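Local atomic coordinates of porin B (PDB entry 4GEY), a protein that probably forms a carbohydrate-selective beta-barrel channel through which sugars such as glucose cross the outer membrane of pseudomonads. Residues Y256-A261 against H285-G290; F210-S215 against G232-M237; V266-N271 against A281-S286. The protein carries 2 engineered substitutions. All blocks are in the same frame, centred on the assembly; numbering follows the deposited sequence.

Interaction 1: Y256-A261 against H285-G290; sequences YYYSTA and HSSKHG
Tyr257 lays its ring over the backbone of Gly290, whose amide N lies 3.2 Å above the ring plane, displaced toward the rim, while Tyr257 CE2 comes to 3.4 Å from Gly290 CA. Its CG stands between the backbone N and the carbonyl carbon (chi1 62°), on the face shared with Ser259 and Lys288. Beneath runs a regular antiparallel ladder: the axes of the short segments 256-259 and 288-290 approach to 4.8 Å and run at 179°, and the pairs Tyr257/Gly290 and Ser259/Lys288 each exchange two hydrogen bonds. On this tightly packed, buried face Tyr257 OH hydrogen-bonds His319 ND1 and a water 2.7 Å away. That water accepts from Lys288 NZ at 3.1 Å.

On the other face Tyr256, Tyr258 and His289 are partly exposed and meet obliquely, without a ring laid over backbone. Tyr258 OH touches Ser287 CB at 3.3 Å, and Tyr256 OH touches His289 CB at 3.7 Å. Past the ladder Thr260 and Ser286 are exposed, and Thr260 OG1 hydrogen-bonds Ala233 N of the preceding strand. One water thus links phenol and ammonium on the buried face, whereas bound detergent lies near Tyr256 on the other, consistent with a barrel wall whose two sides meet different surroundings.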
loop_
_atom_site.group_PDB
_atom_site.type_symbol
_atom_site.label_atom_id
_atom_site.label_comp_id
_atom_site.label_asym_id
_atom_site.label_seq_id
_atom_site.Cartn_x
_atom_site.Cartn_y
_atom_site.Cartn_z
ATOM N N TYR A 256 -10.447 -9.564 8.204
ATOM C CA TYR A 256 -10.736 -10.660 7.292
ATOM C C TYR A 256 -11.369 -10.042 6.040
ATOM O O TYR A 256 -12.110 -9.064 6.135
ATOM C CB TYR A 256 -11.684 -11.657 7.974
ATOM C CG TYR A 256 -12.341 -12.653 7.047
ATOM C CD1 TYR A 256 -11.720 -13.861 6.729
ATOM C CD2 TYR A 256 -13.585 -12.389 6.487
ATOM C CE1 TYR A 256 -12.320 -14.765 5.867
ATOM C CE2 TYR A 256 -14.184 -13.282 5.627
ATOM C CZ TYR A 256 -13.560 -14.470 5.324
ATOM O OH TYR A 256 -14.181 -15.364 4.475
ATOM N N TYR A 257 -11.058 -10.575 4.865
ATOM C CA TYR A 257 -11.738 -10.128 3.644
ATOM C C TYR A 257 -12.353 -11.314 2.910
ATOM O O TYR A 257 -11.856 -12.444 2.995
ATOM C CB TYR A 257 -10.798 -9.366 2.692
ATOM C CG TYR A 257 -9.643 -10.197 2.192
ATOM C CD1 TYR A 257 -9.759 -10.965 1.049
ATOM C CD2 TYR A 257 -8.443 -10.225 2.874
ATOM C CE1 TYR A 257 -8.718 -11.742 0.603
ATOM C CE2 TYR A 257 -7.386 -10.998 2.428
ATOM C CZ TYR A 257 -7.535 -11.755 1.294
ATOM O OH TYR A 257 -6.495 -12.531 0.852
ATOM N N TYR A 258 -13.426 -11.038 2.179
ATOM C CA TYR A 258 -14.073 -12.045 1.358
ATOM C C TYR A 258 -14.432 -11.409 0.025
ATOM O O TYR A 258 -14.968 -10.299 -0.023
ATOM C CB TYR A 258 -15.317 -12.612 2.048
ATOM C CG TYR A 258 -15.976 -13.733 1.275
ATOM C CD1 TYR A 258 -15.511 -15.048 1.367
ATOM C CD2 TYR A 258 -17.072 -13.487 0.452
ATOM C CE1 TYR A 258 -16.123 -16.074 0.658
ATOM C CE2 TYR A 258 -17.675 -14.509 -0.266
ATOM C CZ TYR A 258 -17.198 -15.794 -0.155
ATOM O OH TYR A 258 -17.813 -16.798 -0.868
ATOM N N SER A 259 -14.121 -12.110 -1.056
ATOM C CA SER A 259 -14.305 -11.558 -2.379
ATOM C C SER A 259 -15.212 -12.442 -3.195
ATOM O O SER A 259 -14.927 -13.615 -3.373
ATOM C CB SER A 259 -12.961 -11.428 -3.082
ATOM O OG SER A 259 -13.134 -10.960 -4.411
ATOM N N THR A 260 -16.286 -11.869 -3.721
ATOM C CA THR A 260 -17.319 -12.659 -4.372
ATOM C C THR A 260 -17.074 -12.913 -5.852
ATOM O O THR A 260 -17.908 -13.497 -6.527
ATOM C CB THR A 260 -18.704 -12.021 -4.174
ATOM O OG1 THR A 260 -18.781 -10.783 -4.900
ATOM C CG2 THR A 260 -18.950 -11.760 -2.694
ATOM N N ALA A 261 -15.928 -12.483 -6.360
ATOM C CA ALA A 261 -15.604 -12.702 -7.770
ATOM C C ALA A 261 -14.921 -14.060 -8.012
ATOM O O ALA A 261 -14.288 -14.614 -7.113
ATOM C CB ALA A 261 -14.751 -11.564 -8.298
ATOM N N HIS A 285 -12.913 -20.959 -8.662
ATOM C CA HIS A 285 -13.528 -20.913 -7.347
ATOM C C HIS A 285 -14.404 -19.673 -7.279
ATOM O O HIS A 285 -14.104 -18.645 -7.897
ATOM C CB HIS A 285 -12.471 -20.870 -6.239
ATOM C CG HIS A 285 -11.522 -22.028 -6.259
ATOM N ND1 HIS A 285 -11.729 -23.175 -5.522
ATOM C CD2 HIS A 285 -10.361 -22.219 -6.931
ATOM C CE1 HIS A 285 -10.743 -24.025 -5.744
ATOM N NE2 HIS A 285 -9.900 -23.470 -6.599
ATOM N N SER A 286 -15.494 -19.765 -6.525
ATOM C CA SER A 286 -16.453 -18.672 -6.482
ATOM C C SER A 286 -16.013 -17.503 -5.590
ATOM O O SER A 286 -16.708 -16.487 -5.507
ATOM C CB SER A 286 -17.826 -19.192 -6.072
ATOM O OG SER A 286 -17.781 -19.738 -4.772
ATOM N N SER A 287 -14.850 -17.630 -4.953
ATOM C CA SER A 287 -14.371 -16.585 -4.051
ATOM C C SER A 287 -12.872 -16.635 -3.742
ATOM O O SER A 287 -12.177 -17.611 -4.061
ATOM C CB SER A 287 -15.133 -16.662 -2.727
ATOM O OG SER A 287 -14.587 -17.663 -1.873
ATOM N N LYS A 288 -12.394 -15.567 -3.103
ATOM C CA LYS A 288 -11.078 -15.528 -2.462
ATOM C C LYS A 288 -11.341 -15.069 -1.035
ATOM O O LYS A 288 -12.409 -14.513 -0.762
ATOM C CB LYS A 288 -10.151 -14.531 -3.159
ATOM C CG LYS A 288 -9.979 -14.758 -4.651
ATOM C CD LYS A 288 -8.993 -13.775 -5.266
ATOM C CE LYS A 288 -7.643 -14.415 -5.532
ATOM N NZ LYS A 288 -6.717 -14.355 -4.370
ATOM N N HIS A 289 -10.386 -15.283 -0.129
ATOM C CA HIS A 289 -10.537 -14.833 1.257
ATOM C C HIS A 289 -9.183 -14.812 1.968
ATOM O O HIS A 289 -8.257 -15.508 1.554
ATOM C CB HIS A 289 -11.506 -15.751 2.018
ATOM C CG HIS A 289 -10.946 -17.108 2.293
ATOM N ND1 HIS A 289 -10.042 -17.350 3.307
ATOM C CD2 HIS A 289 -11.128 -18.290 1.666
ATOM C CE1 HIS A 289 -9.703 -18.627 3.301
ATOM N NE2 HIS A 289 -10.357 -19.220 2.321
ATOM N N GLY A 290 -9.071 -14.032 3.045
ATOM C CA GLY A 290 -7.852 -14.014 3.836
ATOM C C GLY A 290 -7.970 -13.209 5.111
ATOM O O GLY A 290 -9.033 -12.656 5.390
HETATM O O HOH W 1 -6.738 -14.146 -1.327
#

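Interaction 2: F210-S215 against G232-M237; sequences FEQNPS and GAIMPM. Engineered in segment 232-237: Met235 (natural residue Leu), Met237 (natural residue Val). With C8E ((hydroxyethyloxy)tri(ethyloxy)octane), chain C.
Phe210 meets Pro236 through CD1 and CE1 on one side of its ring: CE1 lies 3.6 Å from Pro236 CG, CD1 is 3.8 Å from Pro236 CD, and the two side chains cross at about a right angle. The phenyl CG, anti to the carbonyl carbon and beside the backbone N (chi1 -65°), sets out on the face shared with Ile234, and from there the ring comes against the proline. Ile234 O lies in the ring plane, at the edge, 3.8 Å from Phe210 CD1. An alanine in place of Phe210 would probably open a gap beside Pro236 CG and CD and leave Ala192 and Glu154, which also touch this side chain, without the ring. Ile234 holds CG1 in the corresponding position, anti to its carbonyl carbon, and this branch packs 3.9 Å from Gln212 CB.

These residues pair adjacent strands of the antiparallel porin barrel. Phe210 and Ile234 exchange two backbone hydrogen bonds, and Gln212 N donates to Gly232 O at 3.0 Å, although the short strand segments are splayed to 138°.

Where strand 203-212 ends, side chains organise the turn. Asn213 ND2 reaches Glu211 OE2 at 3.1 Å in a nearly straight bond (174°), which lies in the amide plane but meets the carboxylate from above. Glu211 OE1 accepts from Trp191 N. Asn213 OD1 takes both Ser215 N and Ser215 OG on one face of its amide, the former bond defining an Asx turn. At the far end of segment 232-237, the engineered selenomethionine Met237 bends at chi3 and sets its CE 3.7 Å from C6 of a bound detergent.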
loop_
_atom_site.group_PDB
_atom_site.type_symbol
_atom_site.label_atom_id
_atom_site.label_comp_id
_atom_site.label_asym_id
_atom_site.label_seq_id
_atom_site.Cartn_x
_atom_site.Cartn_y
_atom_site.Cartn_z
ATOM N N PHE A 210 -16.992 -3.305 -1.359
ATOM C CA PHE A 210 -16.330 -2.604 -2.456
ATOM C C PHE A 210 -16.634 -3.286 -3.775
ATOM O O PHE A 210 -16.501 -4.509 -3.903
ATOM C CB PHE A 210 -14.813 -2.572 -2.252
ATOM C CG PHE A 210 -14.379 -1.785 -1.055
ATOM C CD1 PHE A 210 -14.559 -2.286 0.229
ATOM C CD2 PHE A 210 -13.781 -0.551 -1.207
ATOM C CE1 PHE A 210 -14.158 -1.550 1.329
ATOM C CE2 PHE A 210 -13.387 0.189 -0.108
ATOM C CZ PHE A 210 -13.574 -0.312 1.158
ATOM N N GLU A 211 -17.069 -2.495 -4.747
ATOM C CA GLU A 211 -17.182 -2.974 -6.103
ATOM C C GLU A 211 -15.809 -3.510 -6.482
ATOM O O GLU A 211 -14.802 -2.857 -6.235
ATOM C CB GLU A 211 -17.564 -1.821 -7.021
ATOM C CG GLU A 211 -17.105 -1.992 -8.448
ATOM C CD GLU A 211 -17.148 -0.696 -9.217
ATOM O OE1 GLU A 211 -16.910 0.368 -8.598
ATOM O OE2 GLU A 211 -17.426 -0.746 -10.437
ATOM N N GLN A 212 -15.769 -4.712 -7.043
ATOM C CA GLN A 212 -14.515 -5.317 -7.462
ATOM C C GLN A 212 -14.566 -5.464 -8.987
ATOM O O GLN A 212 -15.346 -6.253 -9.533
ATOM C CB GLN A 212 -14.262 -6.625 -6.681
ATOM C CG GLN A 212 -13.830 -7.855 -7.463
ATOM C CD GLN A 212 -12.510 -7.688 -8.190
ATOM O OE1 GLN A 212 -11.747 -6.753 -7.923
ATOM N NE2 GLN A 212 -12.238 -8.599 -9.134
ATOM N N ASN A 213 -13.756 -4.651 -9.661
ATOM C CA ASN A 213 -13.910 -4.396 -11.092
ATOM C C ASN A 213 -12.568 -4.103 -11.744
ATOM O O ASN A 213 -12.163 -2.948 -11.813
ATOM C CB ASN A 213 -14.839 -3.189 -11.285
ATOM C CG ASN A 213 -15.125 -2.872 -12.753
ATOM O OD1 ASN A 213 -14.504 -3.417 -13.673
ATOM N ND2 ASN A 213 -16.079 -1.968 -12.971
ATOM N N PRO A 214 -11.886 -5.148 -12.240
ATOM C CA PRO A 214 -10.535 -5.089 -12.829
ATOM C C PRO A 214 -10.373 -4.028 -13.910
ATOM O O PRO A 214 -9.260 -3.552 -14.115
ATOM C CB PRO A 214 -10.361 -6.471 -13.455
ATOM C CG PRO A 214 -11.249 -7.346 -12.677
ATOM C CD PRO A 214 -12.438 -6.511 -12.271
ATOM N N SER A 215 -11.457 -3.659 -14.586
ATOM C CA SER A 215 -11.373 -2.632 -15.610
ATOM C C SER A 215 -10.963 -1.264 -15.035
ATOM O O SER A 215 -10.484 -0.398 -15.769
ATOM C CB SER A 215 -12.678 -2.533 -16.407
ATOM O OG SER A 215 -13.585 -1.642 -15.788
ATOM N N GLY A 232 -17.697 -8.871 -9.098
ATOM C CA GLY A 232 -18.123 -9.253 -7.771
ATOM C C GLY A 232 -17.857 -8.137 -6.776
ATOM O O GLY A 232 -17.739 -6.977 -7.146
ATOM N N ALA A 233 -17.749 -8.498 -5.506
ATOM C CA ALA A 233 -17.618 -7.524 -4.433
ATOM C C ALA A 233 -16.534 -7.983 -3.484
ATOM O O ALA A 233 -16.367 -9.182 -3.268
ATOM C CB ALA A 233 -18.950 -7.405 -3.683
ATOM N N ILE A 234 -15.795 -7.046 -2.912
ATOM C CA ILE A 234 -14.914 -7.392 -1.800
ATOM C C ILE A 234 -15.518 -6.907 -0.498
ATOM O O ILE A 234 -15.987 -5.781 -0.386
ATOM C CB ILE A 234 -13.490 -6.818 -1.937
ATOM C CG1 ILE A 234 -12.800 -7.387 -3.182
ATOM C CG2 ILE A 234 -12.674 -7.104 -0.658
ATOM C CD1 ILE A 234 -11.359 -6.936 -3.336
HETATM N N MSE A 235 -15.513 -7.780 0.488
HETATM C CA MSE A 235 -16.169 -7.501 1.741
HETATM C C MSE A 235 -15.155 -7.644 2.866
HETATM O O MSE A 235 -14.946 -8.739 3.370
HETATM C CB MSE A 235 -17.297 -8.500 1.920
HETATM C CG MSE A 235 -18.134 -8.291 3.146
HETATM SE SE MSE A 235 -19.167 -9.912 3.496
HETATM C CE MSE A 235 -17.979 -10.842 4.752
ATOM N N PRO A 236 -14.492 -6.543 3.239
ATOM C CA PRO A 236 -13.548 -6.590 4.360
ATOM C C PRO A 236 -14.234 -6.351 5.692
ATOM O O PRO A 236 -15.213 -5.601 5.727
ATOM C CB PRO A 236 -12.592 -5.430 4.057
ATOM C CG PRO A 236 -13.393 -4.478 3.290
ATOM C CD PRO A 236 -14.440 -5.260 2.528
HETATM N N MSE A 237 -13.739 -6.989 6.754
HETATM C CA MSE A 237 -14.183 -6.722 8.134
HETATM C C MSE A 237 -12.965 -6.444 8.999
HETATM O O MSE A 237 -11.884 -6.964 8.735
HETATM C CB MSE A 237 -14.919 -7.922 8.725
HETATM C CG MSE A 237 -15.925 -8.551 7.807
HETATM SE SE MSE A 237 -16.482 -10.315 8.452
HETATM C CE MSE A 237 -17.465 -9.760 10.053
HETATM C C1 C8E C . -12.119 -11.130 12.379
HETATM C C2 C8E C . -12.777 -9.828 11.964
HETATM C C3 C8E C . -13.425 -9.199 13.191
HETATM C C4 C8E C . -14.917 -8.969 12.982
HETATM C C5 C8E C . -15.308 -7.532 13.296
HETATM C C6 C8E C . -16.199 -6.983 12.184
HETATM C C7 C8E C . -17.614 -6.732 12.687
HETATM C C8 C8E C . -18.475 -5.977 11.679
HETATM O O9 C8E C . -18.795 -4.698 12.198
HETATM C C10 C8E C . -20.039 -4.205 11.728
HETATM C C11 C8E C . -20.283 -2.764 12.180
HETATM O O12 C8E C . -21.668 -2.469 12.153
#

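Interaction 3: V266-N271 against A281-S286; sequences VYDDVN and AFKSHS
Asp269 and Phe282 form a single antiparallel, non-hydrogen-bonded bridge with their CA atoms 4.0 Å apart, flanked by two backbone bonds, Lys283 N to Asp268 O at 2.8 Å and Val270 N to Ala281 O at 2.9 Å. The first is nearly straight (N-H...O 173°), the second more bent (145°).

Around this bridge the side chains of Asp268 and Lys283 lie side by side, pointing the same way. Lys283 CG is anti to the backbone N (chi1 153°), and bends at chi2 and chi3 bring the chain alongside the aspartate, with CE 3.7 Å from both Asp268 CB and Asp268 OD2. The charged ends are less intimate: Asp268 OD2 and Lys283 NZ are 3.9 Å apart, a long salt bridge. Much of the touching is thus done by the lysine methylene, and the ion pair probably adds only a modest electrostatic pull at this surface.

The Phe282 ring lies beside the backbone of Val266 and Tyr267. Tyr267 N lies at the ring edge, near its plane, 4.4 Å from Phe282 CD2, and Phe282 CB approaches Asp268 O at 3.9 Å. Gln275 and Arg364 also touch this phenylalanine. Asp269 turns its carboxylate to the connecting residues: OD2 is hydrogen-bonded to Thr278 OG1, while OD1 receives weak bonds from Asn271 N and Asn273 N. Before the bridge, where the chain turns a corner at Val266 and Tyr267, Asp265 OD1 accepts from the backbone N of both Tyr267 and Asp268.

This single antiparallel bridge, with helix 275-278 in its connection, belongs to the link between barrel strands 248-259 and 282-298; its centre lies about 29 Å from the centre of the chain, consistent with an ordered loop of an OprB-family porin.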
loop_
_atom_site.group_PDB
_atom_site.type_symbol
_atom_site.label_atom_id
_atom_site.label_comp_id
_atom_site.label_asym_id
_atom_site.label_seq_id
_atom_site.Cartn_x
_atom_site.Cartn_y
_atom_site.Cartn_z
ATOM N N VAL A 266 -4.494 -22.221 -8.594
ATOM C CA VAL A 266 -3.118 -21.992 -8.986
ATOM C C VAL A 266 -2.510 -23.250 -9.604
ATOM O O VAL A 266 -1.402 -23.203 -10.127
ATOM C CB VAL A 266 -2.262 -21.537 -7.785
ATOM C CG1 VAL A 266 -2.805 -20.243 -7.197
ATOM C CG2 VAL A 266 -2.207 -22.633 -6.726
ATOM N N TYR A 267 -3.243 -24.365 -9.563
ATOM C CA TYR A 267 -2.684 -25.672 -9.932
ATOM C C TYR A 267 -3.675 -26.622 -10.633
ATOM O O TYR A 267 -3.361 -27.207 -11.666
ATOM C CB TYR A 267 -2.119 -26.352 -8.680
ATOM C CG TYR A 267 -1.295 -27.589 -8.954
ATOM C CD1 TYR A 267 -1.889 -28.853 -9.039
ATOM C CD2 TYR A 267 0.086 -27.498 -9.126
ATOM C CE1 TYR A 267 -1.118 -29.985 -9.294
ATOM C CE2 TYR A 267 0.852 -28.619 -9.380
ATOM C CZ TYR A 267 0.249 -29.854 -9.463
ATOM O OH TYR A 267 1.033 -30.948 -9.717
ATOM N N ASP A 268 -4.862 -26.789 -10.060
ATOM C CA ASP A 268 -5.852 -27.713 -10.604
ATOM C C ASP A 268 -6.498 -27.178 -11.879
ATOM O O ASP A 268 -6.874 -26.006 -11.957
ATOM C CB ASP A 268 -6.959 -27.989 -9.577
ATOM C CG ASP A 268 -6.501 -28.866 -8.421
ATOM O OD1 ASP A 268 -5.447 -29.525 -8.534
ATOM O OD2 ASP A 268 -7.216 -28.906 -7.395
ATOM N N ASP A 269 -6.639 -28.042 -12.879
ATOM C CA ASP A 269 -7.462 -27.698 -14.033
ATOM C C ASP A 269 -8.922 -28.001 -13.707
ATOM O O ASP A 269 -9.218 -28.566 -12.655
ATOM C CB ASP A 269 -6.991 -28.409 -15.312
ATOM C CG ASP A 269 -7.214 -29.922 -15.290
ATOM O OD1 ASP A 269 -7.685 -30.484 -14.279
ATOM O OD2 ASP A 269 -6.908 -30.562 -16.315
ATOM N N VAL A 270 -9.824 -27.629 -14.605
ATOM C CA VAL A 270 -11.259 -27.824 -14.399
ATOM C C VAL A 270 -11.665 -29.256 -13.934
ATOM O O VAL A 270 -12.699 -29.436 -13.279
ATOM C CB VAL A 270 -12.048 -27.389 -15.661
ATOM C CG1 VAL A 270 -11.713 -28.301 -16.817
ATOM C CG2 VAL A 270 -13.540 -27.386 -15.398
ATOM N N ASN A 271 -10.832 -30.257 -14.227
ATOM C CA ASN A 271 -11.127 -31.646 -13.852
ATOM C C ASN A 271 -10.408 -32.140 -12.596
ATOM O O ASN A 271 -10.666 -33.253 -12.126
ATOM C CB ASN A 271 -10.783 -32.600 -14.998
ATOM C CG ASN A 271 -11.285 -32.109 -16.326
ATOM O OD1 ASN A 271 -12.464 -31.807 -16.477
ATOM N ND2 ASN A 271 -10.384 -32.004 -17.299
ATOM N N ALA A 281 -8.343 -25.206 -18.974
ATOM C CA ALA A 281 -8.570 -24.059 -18.099
ATOM C C ALA A 281 -8.406 -24.454 -16.627
ATOM O O ALA A 281 -8.620 -25.616 -16.254
ATOM C CB ALA A 281 -9.943 -23.455 -18.348
ATOM N N PHE A 282 -8.013 -23.494 -15.797
ATOM C CA PHE A 282 -7.887 -23.742 -14.369
ATOM C C PHE A 282 -9.264 -23.983 -13.771
ATOM O O PHE A 282 -10.275 -23.518 -14.311
ATOM C CB PHE A 282 -7.230 -22.548 -13.666
ATOM C CG PHE A 282 -5.808 -22.302 -14.083
ATOM C CD1 PHE A 282 -5.522 -21.576 -15.229
ATOM C CD2 PHE A 282 -4.758 -22.795 -13.330
ATOM C CE1 PHE A 282 -4.222 -21.356 -15.619
ATOM C CE2 PHE A 282 -3.443 -22.563 -13.713
ATOM C CZ PHE A 282 -3.177 -21.851 -14.861
ATOM N N LYS A 283 -9.309 -24.727 -12.671
ATOM C CA LYS A 283 -10.541 -24.844 -11.907
ATOM C C LYS A 283 -10.857 -23.451 -11.384
ATOM O O LYS A 283 -9.952 -22.691 -11.017
ATOM C CB LYS A 283 -10.380 -25.844 -10.757
ATOM C CG LYS A 283 -11.276 -25.598 -9.557
ATOM C CD LYS A 283 -11.732 -26.917 -8.947
ATOM C CE LYS A 283 -10.554 -27.837 -8.631
ATOM N NZ LYS A 283 -11.011 -29.180 -8.166
ATOM N N SER A 284 -12.134 -23.099 -11.382
ATOM C CA SER A 284 -12.544 -21.786 -10.927
ATOM C C SER A 284 -13.210 -21.905 -9.550
ATOM O O SER A 284 -13.952 -22.854 -9.290
ATOM C CB SER A 284 -13.479 -21.150 -11.954
ATOM O OG SER A 284 -13.782 -19.819 -11.606
ATOM N N HIS A 285 -12.913 -20.959 -8.662
ATOM C CA HIS A 285 -13.528 -20.913 -7.347
ATOM C C HIS A 285 -14.404 -19.673 -7.279
ATOM O O HIS A 285 -14.104 -18.645 -7.897
ATOM C CB HIS A 285 -12.471 -20.870 -6.239
ATOM C CG HIS A 285 -11.522 -22.028 -6.259
ATOM N ND1 HIS A 285 -11.729 -23.175 -5.522
ATOM C CD2 HIS A 285 -10.361 -22.219 -6.931
ATOM C CE1 HIS A 285 -10.743 -24.025 -5.744
ATOM N NE2 HIS A 285 -9.900 -23.470 -6.599
ATOM N N SER A 286 -15.494 -19.765 -6.525
ATOM C CA SER A 286 -16.453 -18.672 -6.482
ATOM C C SER A 286 -16.013 -17.503 -5.590
ATOM O O SER A 286 -16.708 -16.487 -5.507
ATOM C CB SER A 286 -17.826 -19.192 -6.072
ATOM O OG SER A 286 -17.781 -19.738 -4.772
#

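Overall arrangement
Interactions 1 and 2 belong to one run of neighbouring strands. Strand 232-245 stands between strands 203-212 and 248-259, and the two contacts meet directly, with probable hydrogen bonds from Met235 N to Tyr258 O (2.6 Å) and between Ala233 N and Thr260 OG1. Both are partly buried. Interaction 1 combines aromatic cover with a buried polar network, whereas interaction 2 joins backbone pairing to apolar contacts of Phe210, Ile234 and Pro236. Interaction 3 shares His285 and Ser286 with interaction 1 on strand 282-298, but the centres of the two are about 15 Å apart, and interaction 3 lies at the surface. There, one bridge and a long ion pair replace the extended ladder. Interactions 2 and 3 do not touch.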